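Putative mandelate racemase/muconate lactonizing enzyme (Bordetella bronchiseptica, PDB 3DDM) is a putative member of the mandelate racemase/muconate lactonizing enzyme family, pairing an enolase-type N-terminal domain with a TIM-barrel domain. Local coordinates at residues A[15-20]-A[39-44]. The protein carries 1 engineered substitution. Residues are numbered along the deposited sequence; the frame is centred on the assembly and turned at random.
Sequences VRAHVF and PAVLVE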
loop_
_atom_site.group_PDB
_atom_site.type_symbol
_atom_site.label_atom_id
_atom_site.label_comp_id
_atom_site.label_asym_id
_atom_site.label_seq_id
_atom_site.Cartn_x
_atom_site.Cartn_y
_atom_site.Cartn_z
ATOM N N VAL A 15 -5.414 -22.895 -3.704
ATOM C CA VAL A 15 -4.587 -21.793 -4.194
ATOM C C VAL A 15 -3.346 -21.646 -3.322
ATOM O O VAL A 15 -3.445 -21.282 -2.150
ATOM C CB VAL A 15 -5.370 -20.465 -4.169
ATOM C CG1 VAL A 15 -4.497 -19.341 -4.683
ATOM C CG2 VAL A 15 -6.634 -20.587 -4.998
ATOM N N ARG A 16 -2.176 -21.922 -3.886
ATOM C CA ARG A 16 -0.943 -21.819 -3.110
ATOM C C ARG A 16 0.049 -20.827 -3.691
ATOM O O ARG A 16 0.103 -20.616 -4.905
ATOM C CB ARG A 16 -0.275 -23.193 -2.985
ATOM C CG ARG A 16 -1.215 -24.274 -2.488
ATOM C CD ARG A 16 -0.484 -25.561 -2.104
ATOM N NE ARG A 16 0.346 -25.391 -0.910
ATOM C CZ ARG A 16 0.849 -26.396 -0.193
ATOM N NH1 ARG A 16 0.609 -27.660 -0.545
ATOM N NH2 ARG A 16 1.593 -26.135 0.879
ATOM N N ALA A 17 0.833 -20.218 -2.808
ATOM C CA ALA A 17 1.842 -19.252 -3.214
ATOM C C ALA A 17 3.203 -19.748 -2.753
ATOM O O ALA A 17 3.345 -20.213 -1.627
ATOM C CB ALA A 17 1.546 -17.901 -2.598
ATOM N N HIS A 18 4.200 -19.662 -3.627
ATOM C CA HIS A 18 5.543 -20.101 -3.277
ATOM C C HIS A 18 6.499 -18.946 -3.447
ATOM O O HIS A 18 6.489 -18.267 -4.476
ATOM C CB HIS A 18 5.984 -21.257 -4.170
ATOM C CG HIS A 18 4.959 -22.336 -4.295
ATOM N ND1 HIS A 18 4.056 -22.383 -5.336
ATOM C CD2 HIS A 18 4.646 -23.365 -3.475
ATOM C CE1 HIS A 18 3.230 -23.395 -5.152
ATOM N NE2 HIS A 18 3.563 -24.006 -4.030
ATOM N N VAL A 19 7.327 -18.723 -2.434
ATOM C CA VAL A 19 8.293 -17.638 -2.482
ATOM C C VAL A 19 9.697 -18.177 -2.726
ATOM O O VAL A 19 10.058 -19.241 -2.235
ATOM C CB VAL A 19 8.300 -16.838 -1.169
ATOM C CG1 VAL A 19 9.252 -15.662 -1.291
ATOM C CG2 VAL A 19 6.890 -16.369 -0.837
ATOM N N PHE A 20 10.477 -17.434 -3.502
ATOM C CA PHE A 20 11.846 -17.806 -3.823
ATOM C C PHE A 20 12.718 -16.579 -3.733
ATOM O O PHE A 20 12.288 -15.478 -4.079
ATOM C CB PHE A 20 11.941 -18.379 -5.233
ATOM C CG PHE A 20 11.202 -19.658 -5.405
ATOM C CD1 PHE A 20 9.889 -19.661 -5.856
ATOM C CD2 PHE A 20 11.800 -20.863 -5.067
ATOM C CE1 PHE A 20 9.176 -20.852 -5.968
ATOM C CE2 PHE A 20 11.098 -22.058 -5.173
ATOM C CZ PHE A 20 9.781 -22.052 -5.626
ATOM N N PRO A 39 13.979 -11.734 -5.657
ATOM C CA PRO A 39 12.807 -12.411 -5.098
ATOM C C PRO A 39 11.794 -12.811 -6.157
ATOM O O PRO A 39 11.866 -12.368 -7.293
ATOM C CB PRO A 39 12.247 -11.366 -4.151
ATOM C CG PRO A 39 12.428 -10.118 -4.954
ATOM C CD PRO A 39 13.823 -10.270 -5.565
ATOM N N ALA A 40 10.843 -13.651 -5.775
ATOM C CA ALA A 40 9.801 -14.089 -6.692
ATOM C C ALA A 40 8.653 -14.769 -5.941
ATOM O O ALA A 40 8.861 -15.409 -4.909
ATOM C CB ALA A 40 10.379 -15.038 -7.719
ATOM N N VAL A 41 7.436 -14.602 -6.446
ATOM C CA VAL A 41 6.274 -15.241 -5.839
ATOM C C VAL A 41 5.469 -15.860 -6.967
ATOM O O VAL A 41 4.882 -15.153 -7.787
ATOM C CB VAL A 41 5.377 -14.242 -5.074
ATOM C CG1 VAL A 41 4.162 -14.963 -4.522
ATOM C CG2 VAL A 41 6.143 -13.617 -3.937
ATOM N N LEU A 42 5.473 -17.186 -7.025
ATOM C CA LEU A 42 4.732 -17.903 -8.053
ATOM C C LEU A 42 3.448 -18.429 -7.426
ATOM O O LEU A 42 3.437 -18.868 -6.274
ATOM C CB LEU A 42 5.574 -19.059 -8.608
ATOM C CG LEU A 42 6.965 -18.703 -9.168
ATOM C CD1 LEU A 42 7.639 -19.963 -9.719
ATOM C CD2 LEU A 42 6.844 -17.645 -10.260
ATOM N N VAL A 43 2.352 -18.363 -8.169
ATOM C CA VAL A 43 1.085 -18.854 -7.642
ATOM C C VAL A 43 0.510 -19.922 -8.546
ATOM O O VAL A 43 0.651 -19.854 -9.774
ATOM C CB VAL A 43 0.057 -17.713 -7.475
ATOM C CG1 VAL A 43 0.448 -16.843 -6.289
ATOM C CG2 VAL A 43 0.004 -16.871 -8.739
ATOM N N GLU A 44 -0.107 -20.926 -7.929
ATOM C CA GLU A 44 -0.719 -22.011 -8.680
ATOM C C GLU A 44 -2.141 -22.203 -8.210
ATOM O O GLU A 44 -2.382 -22.430 -7.033
ATOM C CB GLU A 44 0.057 -23.318 -8.501
ATOM C CG GLU A 44 0.139 -23.825 -7.072
ATOM C CD GLU A 44 0.705 -25.239 -6.985
ATOM O OE1 GLU A 44 0.203 -26.135 -7.693
ATOM O OE2 GLU A 44 1.645 -25.461 -6.197
#
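R16, H18 and F20 pair with E44, L42 and A40 across the first two strands of the three-stranded antiparallel sheet in the enolase-type N-terminal domain. Strand 37-46 is its middle member, bonded on its other side to strand 52-56, whereas 14-23 is an outer strand within the chain. The central pair is tightly laced: H18 N reaches L42 O at 2.9 Å in a nearly straight bond, and L42 N returns the bond to H18 O at the same length. F20 N still bonds A40 O, while the return bond from A40 N to F20 O is weak, bent to 123°.

The face bearing H18, F20, L42 and E44 is the densely packed one, these residues burying more surface between the strands than any on the opposite face; helix 374-380 lies against H18 and F20. Here F20 and L42 cross at about a right angle, CE1 of the ring meeting L42 CD1 at 4.2 Å. The opposite face rests on helix 65-81 through A17, V19 and V41; across the strands A17 CB touches V43 CG1 at 4.0 Å.

The dense face runs out to solvent at R16, whose CB still lies 4.2 Å from E44 CG while the guanidinium leads away. E44, extended beyond CG, crosses the H18 side chain obliquely, its carboxylate plane turned 50° from the ring; its CG, held between backbone N and carbonyl carbon (chi1 61°), lies in the imidazole plane at the ring's edge.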